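PDB 2EUI: probable acetyltransferase from Pseudomonas aeruginosa PAO1, which probably transfers acyl groups, most likely acetyl from acetyl-CoA, to an acceptor, as a dimeric member of the GNAT family. Local coordinates for the interface of chains A and B. Sequence-based numbering; all coordinates share one arbitrary frame. Chains: chain A/B, Probable acetyltransferase.

Contact 1: the interface of chains A and B. Residues chain A 69-72; chain B 37, 67, 82.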
ATOM      1  N   SER A  69      -5.903   0.903  -1.992  1.00 21.79           N
ATOM      2  CA  SER A  69      -5.156   2.136  -1.762  1.00 22.71           C
ATOM      3  C   SER A  69      -5.692   3.281  -2.620  1.00 22.51           C
ATOM      4  O   SER A  69      -6.686   3.117  -3.318  1.00 22.65           O
ATOM      5  CB  SER A  69      -3.664   1.930  -2.037  1.00 22.93           C
ATOM      6  OG  SER A  69      -2.910   3.003  -1.481  1.00 22.79           O
ATOM      7  N   PHE A  70      -5.033   4.434  -2.561  1.00 22.75           N
ATOM      8  CA  PHE A  70      -5.475   5.607  -3.319  1.00 23.76           C
ATOM      9  C   PHE A  70      -4.322   6.481  -3.792  1.00 24.12           C
ATOM     10  O   PHE A  70      -3.204   6.408  -3.284  1.00 24.96           O
ATOM     11  CB  PHE A  70      -6.397   6.497  -2.461  1.00 21.24           C
ATOM     12  CG  PHE A  70      -7.672   5.835  -2.042  1.00 21.69           C
ATOM     13  CD1 PHE A  70      -8.757   5.767  -2.906  1.00 21.49           C
ATOM     14  CD2 PHE A  70      -7.780   5.244  -0.792  1.00 21.31           C
ATOM     15  CE1 PHE A  70      -9.920   5.116  -2.531  1.00 19.27           C
ATOM     16  CE2 PHE A  70      -8.941   4.594  -0.416  1.00 20.48           C
ATOM     17  CZ  PHE A  70     -10.011   4.534  -1.291  1.00 19.52           C
ATOM     18  N   SER A  71      -4.621   7.324  -4.770  1.00 24.73           N
ATOM     19  CA  SER A  71      -3.661   8.277  -5.300  1.00 23.31           C
ATOM     20  C   SER A  71      -4.247   9.641  -4.955  1.00 23.29           C
ATOM     21  O   SER A  71      -5.335   9.992  -5.414  1.00 23.45           O
ATOM     22  CB  SER A  71      -3.533   8.122  -6.814  1.00 22.23           C
ATOM     23  OG  SER A  71      -2.604   9.062  -7.320  1.00 22.86           O
ATOM     24  N   SER A  72      -3.549  10.401  -4.125  1.00 24.24           N
ATOM     25  CA  SER A  72      -4.055  11.717  -3.736  1.00 25.57           C
ATOM     26  C   SER A  72      -4.025  12.661  -4.927  1.00 24.99           C
ATOM     27  O   SER A  72      -4.898  13.514  -5.079  1.00 25.55           O
ATOM     28  CB  SER A  72      -3.227  12.306  -2.585  1.00 26.78           C
ATOM     29  OG  SER A  72      -3.397  11.563  -1.388  1.00 27.28           O
TER
ATOM     30  N   PHE B  37     -12.851  13.673  -1.429  1.00 25.79           N
ATOM     31  CA  PHE B  37     -11.854  12.609  -1.299  1.00 24.57           C
ATOM     32  C   PHE B  37     -11.304  12.500   0.121  1.00 25.68           C
ATOM     33  O   PHE B  37     -11.138  11.403   0.669  1.00 26.72           O
ATOM     34  CB  PHE B  37     -10.704  12.902  -2.254  1.00 24.24           C
ATOM     35  CG  PHE B  37      -9.609  11.875  -2.232  1.00 24.92           C
ATOM     36  CD1 PHE B  37      -9.710  10.711  -2.991  1.00 23.71           C
ATOM     37  CD2 PHE B  37      -8.464  12.078  -1.467  1.00 23.48           C
ATOM     38  CE1 PHE B  37      -8.686   9.767  -2.986  1.00 23.16           C
ATOM     39  CE2 PHE B  37      -7.439  11.138  -1.458  1.00 22.78           C
ATOM     40  CZ  PHE B  37      -7.552   9.982  -2.221  1.00 22.71           C
ATOM     41  N   TYR B  67      -0.829   6.084   3.489  1.00 17.44           N
ATOM     42  CA  TYR B  67      -1.869   5.104   3.196  1.00 18.87           C
ATOM     43  C   TYR B  67      -1.428   3.789   3.812  1.00 20.06           C
ATOM     44  O   TYR B  67      -0.230   3.497   3.890  1.00 18.83           O
ATOM     45  CB  TYR B  67      -2.069   4.951   1.692  1.00 19.55           C
ATOM     46  CG  TYR B  67      -2.799   6.114   1.064  1.00 20.42           C
ATOM     47  CD1 TYR B  67      -4.139   6.349   1.343  1.00 20.63           C
ATOM     48  CD2 TYR B  67      -2.137   7.003   0.216  1.00 22.14           C
ATOM     49  CE1 TYR B  67      -4.808   7.449   0.797  1.00 21.49           C
ATOM     50  CE2 TYR B  67      -2.792   8.105  -0.333  1.00 21.00           C
ATOM     51  CZ  TYR B  67      -4.124   8.322  -0.037  1.00 21.26           C
ATOM     52  OH  TYR B  67      -4.771   9.408  -0.567  1.00 19.68           O
ATOM     53  N   ASN B  82       2.608   8.930   1.340  1.00 22.38           N
ATOM     54  CA  ASN B  82       2.181   9.347   0.019  1.00 21.67           C
ATOM     55  C   ASN B  82       2.264  10.838  -0.278  1.00 21.63           C
ATOM     56  O   ASN B  82       2.660  11.217  -1.367  1.00 19.77           O
ATOM     57  CB  ASN B  82       0.751   8.877  -0.200  1.00 20.75           C
ATOM     58  CG  ASN B  82       0.451   8.614  -1.636  1.00 23.30           C
ATOM     59  OD1 ASN B  82       1.003   7.685  -2.221  1.00 25.81           O
ATOM     60  ND2 ASN B  82      -0.421   9.429  -2.230  1.00 24.11           N
TER
HETATM   61  O   HOH W   1      -0.424   6.149  -3.745  1.00 18.10           O

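Contact 2: the interface of chains A and B. Residues chain A 18, 37, 65, 67, 82-83; chain B 70-72.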
ATOM      1  N   PHE A  18      -1.784 -20.284   3.036  1.00 22.71           N
ATOM      2  CA  PHE A  18      -1.141 -18.995   3.258  1.00 24.55           C
ATOM      3  C   PHE A  18       0.248 -19.217   3.862  1.00 25.54           C
ATOM      4  O   PHE A  18       1.195 -18.459   3.607  1.00 25.53           O
ATOM      5  CB  PHE A  18      -1.984 -18.153   4.210  1.00 23.22           C
ATOM      6  CG  PHE A  18      -1.475 -16.759   4.407  1.00 20.86           C
ATOM      7  CD1 PHE A  18      -1.390 -15.878   3.339  1.00 19.73           C
ATOM      8  CD2 PHE A  18      -1.122 -16.309   5.674  1.00 21.60           C
ATOM      9  CE1 PHE A  18      -0.964 -14.565   3.533  1.00 19.98           C
ATOM     10  CE2 PHE A  18      -0.694 -14.991   5.876  1.00 21.62           C
ATOM     11  CZ  PHE A  18      -0.614 -14.119   4.806  1.00 20.12           C
ATOM     12  N   PHE A  37      -3.335 -13.185  11.314  1.00 23.17           N
ATOM     13  CA  PHE A  37      -3.138 -12.086  10.365  1.00 22.58           C
ATOM     14  C   PHE A  37      -4.278 -12.038   9.342  1.00 21.50           C
ATOM     15  O   PHE A  37      -4.875 -10.980   9.109  1.00 22.10           O
ATOM     16  CB  PHE A  37      -1.798 -12.255   9.629  1.00 22.05           C
ATOM     17  CG  PHE A  37      -1.528 -11.187   8.608  1.00 22.23           C
ATOM     18  CD1 PHE A  37      -1.141  -9.914   8.998  1.00 23.05           C
ATOM     19  CD2 PHE A  37      -1.703 -11.445   7.252  1.00 22.80           C
ATOM     20  CE1 PHE A  37      -0.931  -8.903   8.052  1.00 23.78           C
ATOM     21  CE2 PHE A  37      -1.498 -10.451   6.301  1.00 22.76           C
ATOM     22  CZ  PHE A  37      -1.112  -9.173   6.701  1.00 23.37           C
ATOM     23  N   GLN A  65      -3.940 -11.916  -3.231  1.00 20.23           N
ATOM     24  CA  GLN A  65      -4.317 -10.869  -2.283  1.00 21.32           C
ATOM     25  C   GLN A  65      -3.898  -9.477  -2.739  1.00 20.74           C
ATOM     26  O   GLN A  65      -2.767  -9.250  -3.184  1.00 21.56           O
ATOM     27  CB  GLN A  65      -3.761 -11.132  -0.873  1.00 18.88           C
ATOM     28  CG  GLN A  65      -4.272 -10.143   0.179  1.00 15.02           C
ATOM     29  CD  GLN A  65      -3.909 -10.548   1.610  1.00 16.65           C
ATOM     30  OE1 GLN A  65      -2.749 -10.870   1.913  1.00 16.96           O
ATOM     31  NE2 GLN A  65      -4.899 -10.525   2.496  1.00 12.81           N
ATOM     32  N   TYR A  67      -4.279  -5.177  -1.708  1.00 20.78           N
ATOM     33  CA  TYR A  67      -4.606  -4.219  -0.655  1.00 20.37           C
ATOM     34  C   TYR A  67      -5.119  -2.940  -1.292  1.00 19.69           C
ATOM     35  O   TYR A  67      -4.479  -2.377  -2.174  1.00 18.65           O
ATOM     36  CB  TYR A  67      -3.386  -3.898   0.210  1.00 21.25           C
ATOM     37  CG  TYR A  67      -2.828  -5.092   0.937  1.00 22.59           C
ATOM     38  CD1 TYR A  67      -3.673  -5.983   1.602  1.00 23.18           C
ATOM     39  CD2 TYR A  67      -1.458  -5.348   0.948  1.00 22.37           C
ATOM     40  CE1 TYR A  67      -3.166  -7.105   2.258  1.00 24.04           C
ATOM     41  CE2 TYR A  67      -0.939  -6.467   1.601  1.00 22.17           C
ATOM     42  CZ  TYR A  67      -1.799  -7.340   2.252  1.00 23.57           C
ATOM     43  OH  TYR A  67      -1.299  -8.435   2.916  1.00 23.96           O
ATOM     44  N   ASN A  82       0.064  -7.661  -3.322  1.00 28.66           N
ATOM     45  CA  ASN A  82       1.123  -8.211  -2.484  1.00 29.59           C
ATOM     46  C   ASN A  82       1.415  -9.686  -2.717  1.00 28.09           C
ATOM     47  O   ASN A  82       2.574 -10.056  -2.910  1.00 27.41           O
ATOM     48  CB  ASN A  82       0.789  -8.018  -0.998  1.00 31.71           C
ATOM     49  CG  ASN A  82       1.808  -8.680  -0.078  1.00 32.97           C
ATOM     50  OD1 ASN A  82       1.552  -8.889   1.109  1.00 33.39           O
ATOM     51  ND2 ASN A  82       2.972  -9.008  -0.627  1.00 34.37           N
ATOM     52  N   ASP A  83       0.364 -10.511  -2.687  1.00 27.84           N
ATOM     53  CA  ASP A  83       0.508 -11.960  -2.835  1.00 27.41           C
ATOM     54  C   ASP A  83      -0.215 -12.619  -4.000  1.00 27.07           C
ATOM     55  O   ASP A  83      -1.321 -12.240  -4.388  1.00 28.51           O
ATOM     56  CB  ASP A  83       0.033 -12.692  -1.573  1.00 26.84           C
ATOM     57  CG  ASP A  83       0.286 -11.915  -0.305  1.00 27.12           C
ATOM     58  OD1 ASP A  83       1.471 -11.675   0.022  1.00 25.87           O
ATOM     59  OD2 ASP A  83      -0.711 -11.550   0.367  1.00 25.72           O
TER
ATOM     60  N   PHE B  70       0.163  -3.790   4.012  1.00 23.18           N
ATOM     61  CA  PHE B  70       0.657  -4.836   4.904  1.00 22.95           C
ATOM     62  C   PHE B  70       1.768  -5.652   4.286  1.00 23.49           C
ATOM     63  O   PHE B  70       1.968  -5.626   3.080  1.00 23.71           O
ATOM     64  CB  PHE B  70      -0.466  -5.795   5.298  1.00 20.57           C
ATOM     65  CG  PHE B  70      -1.676  -5.117   5.848  1.00 22.51           C
ATOM     66  CD1 PHE B  70      -2.673  -4.646   4.997  1.00 22.24           C
ATOM     67  CD2 PHE B  70      -1.838  -4.963   7.229  1.00 22.52           C
ATOM     68  CE1 PHE B  70      -3.821  -4.036   5.511  1.00 23.12           C
ATOM     69  CE2 PHE B  70      -2.982  -4.352   7.755  1.00 22.78           C
ATOM     70  CZ  PHE B  70      -3.976  -3.889   6.893  1.00 23.24           C
ATOM     71  N   SER B  71       2.504  -6.365   5.131  1.00 23.44           N
ATOM     72  CA  SER B  71       3.553  -7.273   4.669  1.00 23.33           C
ATOM     73  C   SER B  71       3.080  -8.665   5.051  1.00 23.78           C
ATOM     74  O   SER B  71       3.129  -9.030   6.221  1.00 24.44           O
ATOM     75  CB  SER B  71       4.889  -7.007   5.363  1.00 21.71           C
ATOM     76  OG  SER B  71       5.823  -8.035   5.052  1.00 15.49           O
ATOM     77  N   SER B  72       2.592  -9.429   4.076  1.00 23.91           N
ATOM     78  CA  SER B  72       2.122 -10.787   4.357  1.00 21.77           C
ATOM     79  C   SER B  72       3.294 -11.609   4.843  1.00 20.64           C
ATOM     80  O   SER B  72       3.196 -12.327   5.832  1.00 21.01           O
ATOM     81  CB  SER B  72       1.531 -11.446   3.105  1.00 19.83           C
ATOM     82  OG  SER B  72       0.238 -10.947   2.804  1.00 18.64           O
TER

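Contact 3: the interface of chains A and B. Residues chain A 146, 148; chain B 104, 115, 133-135.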
ATOM      1  N   LEU A 146      12.365   2.630   5.123  1.00 27.52           N
ATOM      2  CA  LEU A 146      12.908   2.923   6.437  1.00 27.52           C
ATOM      3  C   LEU A 146      12.519   1.764   7.351  1.00 24.69           C
ATOM      4  O   LEU A 146      11.369   1.639   7.756  1.00 23.36           O
ATOM      5  CB  LEU A 146      12.353   4.250   6.972  1.00 29.15           C
ATOM      6  CG  LEU A 146      13.169   4.914   8.092  1.00 32.29           C
ATOM      7  CD1 LEU A 146      12.534   6.248   8.457  1.00 34.28           C
ATOM      8  CD2 LEU A 146      13.231   4.010   9.317  1.00 33.91           C
ATOM      9  N   ILE A 148      11.510  -0.216  10.305  1.00 22.41           N
ATOM     10  CA  ILE A 148      10.964   0.150  11.598  1.00 22.08           C
ATOM     11  C   ILE A 148      11.064  -1.066  12.506  1.00 23.10           C
ATOM     12  O   ILE A 148      11.709  -1.011  13.547  1.00 24.70           O
ATOM     13  CB  ILE A 148       9.472   0.597  11.486  1.00 19.01           C
ATOM     14  CG1 ILE A 148       9.371   1.876  10.658  1.00 17.17           C
ATOM     15  CG2 ILE A 148       8.871   0.822  12.871  1.00 16.95           C
ATOM     16  CD1 ILE A 148      10.065   3.070  11.275  1.00 16.76           C
TER
ATOM     17  N   LYS B 104       7.021   8.615  11.630  1.00 23.08           N
ATOM     18  CA  LYS B 104       7.957   7.545  11.936  1.00 24.15           C
ATOM     19  C   LYS B 104       7.631   6.958  13.307  1.00 23.72           C
ATOM     20  O   LYS B 104       7.652   5.743  13.497  1.00 25.61           O
ATOM     21  CB  LYS B 104       9.380   8.117  11.930  1.00 24.15           C
ATOM     22  CG  LYS B 104      10.493   7.122  12.131  1.00 23.81           C
ATOM     23  CD  LYS B 104      11.830   7.834  12.065  1.00 25.47           C
ATOM     24  CE  LYS B 104      13.017   6.877  12.006  1.00 26.26           C
ATOM     25  NZ  LYS B 104      14.307   7.597  12.209  1.00 27.13           N
HETATM   26  N   MSE B 115       8.379   1.782   6.466  1.00 25.41           N
HETATM   27  CA  MSE B 115       7.666   2.907   5.869  1.00 26.61           C
HETATM   28  C   MSE B 115       8.255   2.995   4.463  1.00 24.37           C
HETATM   29  O   MSE B 115       9.419   2.672   4.270  1.00 25.09           O
HETATM   30  CB  MSE B 115       7.977   4.219   6.595  1.00 29.58           C
HETATM   31  CG  MSE B 115       7.289   4.428   7.925  1.00 34.76           C
HETATM   32 SE   MSE B 115       7.472   6.289   8.479  1.00 43.86          SE
HETATM   33  CE  MSE B 115       6.242   7.052   7.203  1.00 40.20           C
ATOM     34  N   ILE B 133      16.031  11.347   7.531  1.00 35.76           N
ATOM     35  CA  ILE B 133      15.452  10.659   8.679  1.00 35.46           C
ATOM     36  C   ILE B 133      15.360   9.126   8.666  1.00 34.39           C
ATOM     37  O   ILE B 133      14.546   8.550   9.389  1.00 35.74           O
ATOM     38  CB  ILE B 133      14.046  11.222   8.969  1.00 34.90           C
ATOM     39  CG1 ILE B 133      13.196  11.172   7.698  1.00 33.41           C
ATOM     40  CG2 ILE B 133      14.156  12.655   9.479  1.00 35.99           C
ATOM     41  CD1 ILE B 133      11.739  11.447   7.935  1.00 31.43           C
ATOM     42  N   GLY B 134      16.185   8.463   7.864  1.00 32.26           N
ATOM     43  CA  GLY B 134      16.146   7.015   7.849  1.00 30.83           C
ATOM     44  C   GLY B 134      15.894   6.415   6.488  1.00 30.21           C
ATOM     45  O   GLY B 134      16.532   5.430   6.114  1.00 28.51           O
ATOM     46  N   PHE B 135      14.965   6.996   5.739  1.00 29.27           N
ATOM     47  CA  PHE B 135      14.668   6.467   4.417  1.00 27.86           C
ATOM     48  C   PHE B 135      15.952   6.294   3.616  1.00 27.16           C
ATOM     49  O   PHE B 135      16.725   7.235   3.435  1.00 26.81           O
ATOM     50  CB  PHE B 135      13.695   7.374   3.653  1.00 26.19           C
ATOM     51  CG  PHE B 135      12.268   7.279   4.131  1.00 26.65           C
ATOM     52  CD1 PHE B 135      11.720   8.260   4.961  1.00 26.98           C
ATOM     53  CD2 PHE B 135      11.471   6.208   3.754  1.00 26.66           C
ATOM     54  CE1 PHE B 135      10.401   8.173   5.407  1.00 25.85           C
ATOM     55  CE2 PHE B 135      10.146   6.107   4.195  1.00 26.76           C
ATOM     56  CZ  PHE B 135       9.615   7.092   5.022  1.00 26.75           C
TER

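Contact 1: the interface of chains A and B
In A:Ser72 the hydroxyl OG stands anti to the carbonyl carbon (chi1 -67°), and B:Tyr67 CG likewise stands anti to its carbonyl carbon, beside the backbone N (chi1 -74°). With these two torsions the hydroxyls come tip to tip: A:Ser72 OG and the phenol OH of B:Tyr67 are 2.7 Å apart and hydrogen bonded, though which one donates cannot be told. Two residues earlier, near the end of strand 60-71, A:Phe70 crosses the tyrosine at about a right angle. A:Phe70 CB lies 3.7 Å from B:Tyr67 CE1 and is also 3.7 Å from CZ at the far end of the B:Phe37 ring. That phenylalanine comes from helix 31-44 and slides past A:Phe70 in the opposite direction. Within chain B the tyrosine OH sits in plane at the edge of the B:Phe37 ring, while CG of B:Asn82 lies in plane at the edge of the tyrosine ring; these neighbours probably limit where the tyrosine can swing. The carbonyl of A:Phe70 faces B:Tyr67 CE2 and is bridged by water to the asparagine: water 1 is 2.8 Å from A:Phe70 O and 2.6 Å from B:Asn82 OD1. The patch packs the end of strand 60-71 and the following loop of one subunit against B:Tyr67, B:Phe37 and B:Asn82 of the other, helping to hold the dimer together.

Contact 2: the interface of chains A and B
B:Ser72 plunges its side chain into a cluster of chain A polar groups, with 64 Å² of its surface hidden there. B:Ser72 OG donates a hydrogen bond of 2.7 Å to the carboxylate oxygen OD2 of A:Asp83, meeting it on the syn side and somewhat out of the carboxylate plane. B:Ser72 OG is also hydrogen bonded to A:Tyr67 OH at 2.9 Å and to A:Asn82 OD1, which it approaches from above the amide plane. The side-chain carbonyl OE1 of A:Gln65 offers another acceptor, 3.1 Å from B:Ser72 OG; one hydroxyl proton cannot serve all of these at once, so they probably share it. Aromatic packing closes in beside this cluster. CG of B:Phe70 is anti to its carbonyl carbon (chi1 -52°), which sends the ring, CD1 leading, over a face of A:Tyr67. The two rings meet edge-to-face, planes at 61°, with B:Phe70 CD1 3.7 Å above the centre of the A:Tyr67 ring. B:Phe70 CB lies in plane at the edge of A:Phe37, 3.7 Å from its CZ. A:Phe18 adds a ring edge that has B:Ser72 OG in its plane. Looser by far is B:Ser71, which loses a mere 3 Å² to the partner and comes no nearer than its backbone C, 4.2 Å from A:Asn82 OD1. A:Asn82 OD1 accepts a second bond, from the backbone N of B:Ser72 at 3.2 Å, in the carbonyl plane with a C=O to N angle of 149°.

Contact 3: the interface of chains A and B
A:Leu146 meets the extended chain of B:Lys104 at about a right angle, its branched end pressed against the aliphatic part of the lysine. The closest carbons of this pair are A:Leu146 CD1 and B:Lys104 CE, 3.6 Å apart, and the other methyl, CD2, also leans on CE. On another flank the leucine lies over a face of the B:Phe135 ring: A:Leu146 CB is 3.9 Å above the ring plane, offset toward the rim. A:Leu146 CG lies 3.7 Å from B:Gly134 CA, a close approach that the missing side chain probably allows. The leucine has CG roughly anti to the backbone N (chi1 -160°), which carries the branched end toward B:Lys104 CE; in all, 103 Å² of its surface is hidden by chain B. B:Lys104 is steadied from its own side by a hydrogen bond from NZ to the carbonyl O of B:Ile133, 3.0 Å long. A:Ile148 reaches the same lysine more obliquely and more loosely, its CD1 coming near B:Lys104 CG, 4.2 Å away. Behind the side chains the backbones pair with the selenomethionine B:Met115: A:Leu146 N donates to B:Met115 O at 3.1 Å, and B:Met115 N donates back to A:Leu146 O at 3.3 Å. The site thus joins the C-terminal strand 144-147 of one subunit to strand 114-117 of the other, through an antiparallel bridge that pairs the two strands across the dimer.

Contacts 1 and 2 are essentially one site seen from either subunit: residues 70-72 at the end of strand 60-71 face Phe37, Tyr67 and Asn82 of the partner. Their C-alpha centres lie about 19 Å apart, and one difference is the asparagine, which works through water in contact 1 and directly in contact 2. Contact 3 shares no residue with either; its centre is about 19 Å from that of contact 1 and 21 Å from that of contact 2. With its own symmetry twin, it adds cross-chain pairing of the C-terminal strand to the central strand packing, so the dimer is held at well-separated places.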